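Local coordinates for putative amidohydrolase (PDB 3MKV) that hydrolyses dipeptides that end in proline, as a zinc-dependent prolidase of the amidohydrolase superfamily, at the interface of chains A and B. Sequence-based numbering; all coordinates share one arbitrary frame. Chains: chain A/B, Putative amidohydrolase.

Contacts 1 and 2 are parts of one two-fold interface between chains A and B that overlap as twins around the leucine at 88. Their C-alpha centres are about 11 Å apart. Both use helices 83-99 and 113-120, with loop residues added. In contact 1, helix 83-99 of chain B inserts B:Leu88 into chain A, with B:Leu85 at the side. In contact 2 the roles are exchanged, and A:Leu88 meets B:Thr87, B:Val91 and B:Ala118. The twins differ in detail; the leucine at 88 also has different torsions. This interface, apolar in the two patches, may help build the deposited octamer, which the structure alone does not prove.

Contact 1: the interface of chains A and B. Residues chain A 87, 91, 114, 118, 123-124; chain B 85, 88.
B:Leu88 pushes its side chain into an apolar pocket of chain A lined by A:Thr87, A:Val91, A:Ala118, A:Leu123 and A:Val124. Its two methyl branches go to different walls. CD1 of B:Leu88 meets the CG1 methyl of A:Val124 at 3.6 Å and the CB methyl of A:Ala118 at 3.8 Å. CD2 of B:Leu88 turns to helix 83-99 of chain A, where it lies 3.6 Å from CG2 of A:Val91. The CG2 methyl of A:Thr87 touches the same branch, 3.8 Å from CD2 of B:Leu88. Nearer the backbone, CD2 of A:Leu123 packs against CB of B:Leu88 at 3.5 Å. The side chains of A:Leu123 and B:Leu88 cross at a slant, while A:Val124 meets B:Leu88 nearly at a right angle. A:Val91 and B:Leu88 run past each other in opposite senses.

CG of B:Leu88 is anti to its carbonyl carbon (chi1 -66°), and from there the two methyls fork to A:Val124 and A:Val91. With OG1 beside the backbone N (chi1 -65°), CG2 of A:Thr87 is anti to that N, and this methyl meets the leucine. One helical turn before B:Leu88, B:Leu85 makes a lesser contact, with CD1 3.8 Å from the backbone O of A:Pro114.

The pocket is framed by three pieces of chain A. Helix 83-99 supplies A:Thr87 and A:Val91, helix 113-120 supplies A:Pro114 and A:Ala118, and the following loop supplies A:Leu123 and A:Val124. B:Leu88 buries 80 Å² here. The site thus gives the two subunits a hydrophobic knob-and-pocket contact that probably helps hold the assembly together.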
loop_
_atom_site.group_PDB
_atom_site.type_symbol
_atom_site.label_atom_id
_atom_site.label_comp_id
_atom_site.label_asym_id
_atom_site.label_seq_id
_atom_site.Cartn_x
_atom_site.Cartn_y
_atom_site.Cartn_z
ATOM N N THR A 87 24.454 -19.118 4.956
ATOM C CA THR A 87 24.148 -20.477 5.362
ATOM C C THR A 87 25.385 -21.358 5.242
ATOM O O THR A 87 25.743 -22.069 6.169
ATOM C CB THR A 87 23.033 -21.091 4.468
ATOM O OG1 THR A 87 21.803 -20.379 4.647
ATOM C CG2 THR A 87 22.817 -22.537 4.809
ATOM N N VAL A 91 28.159 -23.356 8.376
ATOM C CA VAL A 91 28.463 -24.783 8.529
ATOM C C VAL A 91 29.806 -25.106 9.229
ATOM O O VAL A 91 29.848 -25.865 10.202
ATOM C CB VAL A 91 28.381 -25.501 7.167
ATOM C CG1 VAL A 91 28.928 -26.923 7.278
ATOM C CG2 VAL A 91 26.919 -25.488 6.628
ATOM N N PRO A 114 15.123 -23.937 10.967
ATOM C CA PRO A 114 15.727 -24.623 9.819
ATOM C C PRO A 114 17.139 -25.135 10.105
ATOM O O PRO A 114 17.479 -26.252 9.704
ATOM C CB PRO A 114 15.743 -23.542 8.737
ATOM C CG PRO A 114 14.599 -22.641 9.106
ATOM C CD PRO A 114 14.651 -22.587 10.611
ATOM N N ALA A 118 18.140 -29.034 10.268
ATOM C CA ALA A 118 19.311 -29.437 9.503
ATOM C C ALA A 118 20.286 -30.309 10.325
ATOM O O ALA A 118 20.746 -31.359 9.857
ATOM C CB ALA A 118 20.009 -28.208 8.981
ATOM N N LEU A 123 21.746 -33.573 8.264
ATOM C CA LEU A 123 22.139 -32.897 7.037
ATOM C C LEU A 123 23.456 -32.136 7.227
ATOM O O LEU A 123 24.251 -32.007 6.294
ATOM C CB LEU A 123 21.019 -31.977 6.546
ATOM C CG LEU A 123 21.229 -31.169 5.253
ATOM C CD1 LEU A 123 21.469 -32.076 4.031
ATOM C CD2 LEU A 123 20.047 -30.225 5.007
ATOM N N VAL A 124 23.679 -31.621 8.433
ATOM C CA VAL A 124 24.973 -31.056 8.799
ATOM C C VAL A 124 25.364 -31.601 10.167
ATOM O O VAL A 124 24.540 -32.198 10.851
ATOM C CB VAL A 124 24.965 -29.506 8.874
ATOM C CG1 VAL A 124 24.174 -28.910 7.738
ATOM C CG2 VAL A 124 24.434 -29.032 10.222
ATOM N N LEU B 85 17.479 -24.654 4.351
ATOM C CA LEU B 85 17.351 -26.062 4.057
ATOM C C LEU B 85 17.578 -26.329 2.582
ATOM O O LEU B 85 18.234 -27.300 2.205
ATOM C CB LEU B 85 15.947 -26.521 4.415
ATOM C CG LEU B 85 15.876 -27.900 5.049
ATOM C CD1 LEU B 85 15.964 -27.756 6.570
ATOM C CD2 LEU B 85 14.604 -28.637 4.606
ATOM N N LEU B 88 21.378 -26.281 1.832
ATOM C CA LEU B 88 22.206 -27.365 2.329
ATOM C C LEU B 88 21.981 -28.672 1.567
ATOM O O LEU B 88 22.892 -29.504 1.465
ATOM C CB LEU B 88 21.975 -27.562 3.831
ATOM C CG LEU B 88 22.420 -26.398 4.724
ATOM C CD1 LEU B 88 21.931 -26.580 6.154
ATOM C CD2 LEU B 88 23.936 -26.186 4.679
#

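Contact 2: the interface of chains A and B. Residues chain A 84-85, 88; chain B 87, 91, 114-115, 118, 164.
The phenyl ring of B:Phe115 receives A:Val84 on one face. The CG1 methyl of A:Val84 sits over that face, 3.9 Å from the ring centroid of B:Phe115, in a CH-pi contact. It is shifted toward the rim and lies nearest CE1. The other methyl, CG2 of A:Val84, lies on the same side of the ring, toward CE2 of B:Phe115, 3.9 Å away. The valine side chain stands roughly at right angles to that of B:Phe115. With chi1 at 167°, CG1 of A:Val84 is anti to its backbone N, which leaves CG2 to face CG2 of B:Val164 at 3.9 Å. CB of A:Val84 also packs on CB of B:Pro114. A:Val84 buries 89 Å² of its surface in this way.

One turn along helix 83-99, A:Leu88 divides its methyls between two helices of chain B. CD1 of A:Leu88 lies 3.4 Å from CG2 of B:Thr87 and also touches B:Val91. CD2 of A:Leu88 turns to helix 113-120 and meets CB of B:Ala118 at 3.6 Å. A:Leu85 packs beside A:Leu88 against helix 113-120 of chain B. The CD2 methyl of A:Leu85 lies 3.9 Å from CB of B:Ala118 and 3.5 Å from the backbone O of B:Pro114.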
loop_
_atom_site.group_PDB
_atom_site.type_symbol
_atom_site.label_atom_id
_atom_site.label_comp_id
_atom_site.label_asym_id
_atom_site.label_seq_id
_atom_site.Cartn_x
_atom_site.Cartn_y
_atom_site.Cartn_z
ATOM N N VAL A 84 22.347 -17.726 0.839
ATOM C CA VAL A 84 23.138 -18.899 0.493
ATOM C C VAL A 84 24.508 -18.841 1.156
ATOM O O VAL A 84 24.917 -19.791 1.814
ATOM C CB VAL A 84 23.282 -19.025 -1.057
ATOM C CG1 VAL A 84 24.366 -20.049 -1.447
ATOM C CG2 VAL A 84 21.932 -19.389 -1.691
ATOM N N LEU A 85 25.205 -17.718 0.990
ATOM C CA LEU A 85 26.555 -17.555 1.519
ATOM C C LEU A 85 26.569 -17.640 3.029
ATOM O O LEU A 85 27.423 -18.288 3.625
ATOM C CB LEU A 85 27.165 -16.218 1.075
ATOM C CG LEU A 85 27.389 -16.057 -0.434
ATOM C CD1 LEU A 85 27.961 -14.679 -0.758
ATOM C CD2 LEU A 85 28.268 -17.168 -1.012
ATOM N N LEU A 88 26.028 -21.305 4.082
ATOM C CA LEU A 88 27.242 -22.063 3.818
ATOM C C LEU A 88 28.387 -21.663 4.751
ATOM O O LEU A 88 29.158 -22.509 5.206
ATOM C CB LEU A 88 27.658 -21.865 2.354
ATOM C CG LEU A 88 27.279 -22.893 1.280
ATOM C CD1 LEU A 88 26.075 -23.763 1.639
ATOM C CD2 LEU A 88 27.097 -22.200 -0.061
ATOM N N THR B 87 19.374 -24.703 0.559
ATOM C CA THR B 87 20.784 -24.508 0.276
ATOM C C THR B 87 21.611 -25.736 0.642
ATOM O O THR B 87 22.456 -26.171 -0.133
ATOM C CB THR B 87 21.340 -23.324 1.091
ATOM O OG1 THR B 87 20.604 -22.142 0.786
ATOM C CG2 THR B 87 22.818 -23.086 0.797
ATOM N N VAL B 91 23.987 -28.652 -1.685
ATOM C CA VAL B 91 25.411 -28.935 -1.587
ATOM C C VAL B 91 25.795 -30.340 -2.053
ATOM O O VAL B 91 26.655 -30.479 -2.910
ATOM C CB VAL B 91 25.946 -28.661 -0.169
ATOM C CG1 VAL B 91 27.237 -29.424 0.085
ATOM C CG2 VAL B 91 26.178 -27.199 0.007
ATOM N N PRO B 114 25.079 -16.118 -6.005
ATOM C CA PRO B 114 25.656 -16.553 -4.734
ATOM C C PRO B 114 26.187 -17.997 -4.765
ATOM O O PRO B 114 27.260 -18.266 -4.222
ATOM C CB PRO B 114 24.493 -16.390 -3.755
ATOM C CG PRO B 114 23.624 -15.318 -4.397
ATOM C CD PRO B 114 23.692 -15.648 -5.847
ATOM N N PHE B 115 25.468 -18.918 -5.402
ATOM C CA PHE B 115 26.014 -20.256 -5.615
ATOM C C PHE B 115 27.279 -20.224 -6.496
ATOM O O PHE B 115 28.290 -20.854 -6.176
ATOM C CB PHE B 115 24.968 -21.197 -6.216
ATOM C CG PHE B 115 24.099 -21.855 -5.197
ATOM C CD1 PHE B 115 24.652 -22.668 -4.218
ATOM C CD2 PHE B 115 22.720 -21.664 -5.210
ATOM C CE1 PHE B 115 23.848 -23.281 -3.268
ATOM C CE2 PHE B 115 21.913 -22.270 -4.259
ATOM C CZ PHE B 115 22.473 -23.077 -3.292
ATOM N N ALA B 118 30.024 -19.137 -4.352
ATOM C CA ALA B 118 30.344 -20.101 -3.298
ATOM C C ALA B 118 31.201 -21.253 -3.835
ATOM O O ALA B 118 31.875 -21.958 -3.075
ATOM C CB ALA B 118 29.073 -20.635 -2.669
ATOM N N VAL B 164 15.385 -19.039 -2.227
ATOM C CA VAL B 164 16.420 -19.905 -2.784
ATOM C C VAL B 164 15.839 -21.054 -3.612
ATOM O O VAL B 164 16.430 -21.467 -4.607
ATOM C CB VAL B 164 17.346 -20.480 -1.686
ATOM C CG1 VAL B 164 18.294 -21.524 -2.281
ATOM C CG2 VAL B 164 18.121 -19.371 -1.011
#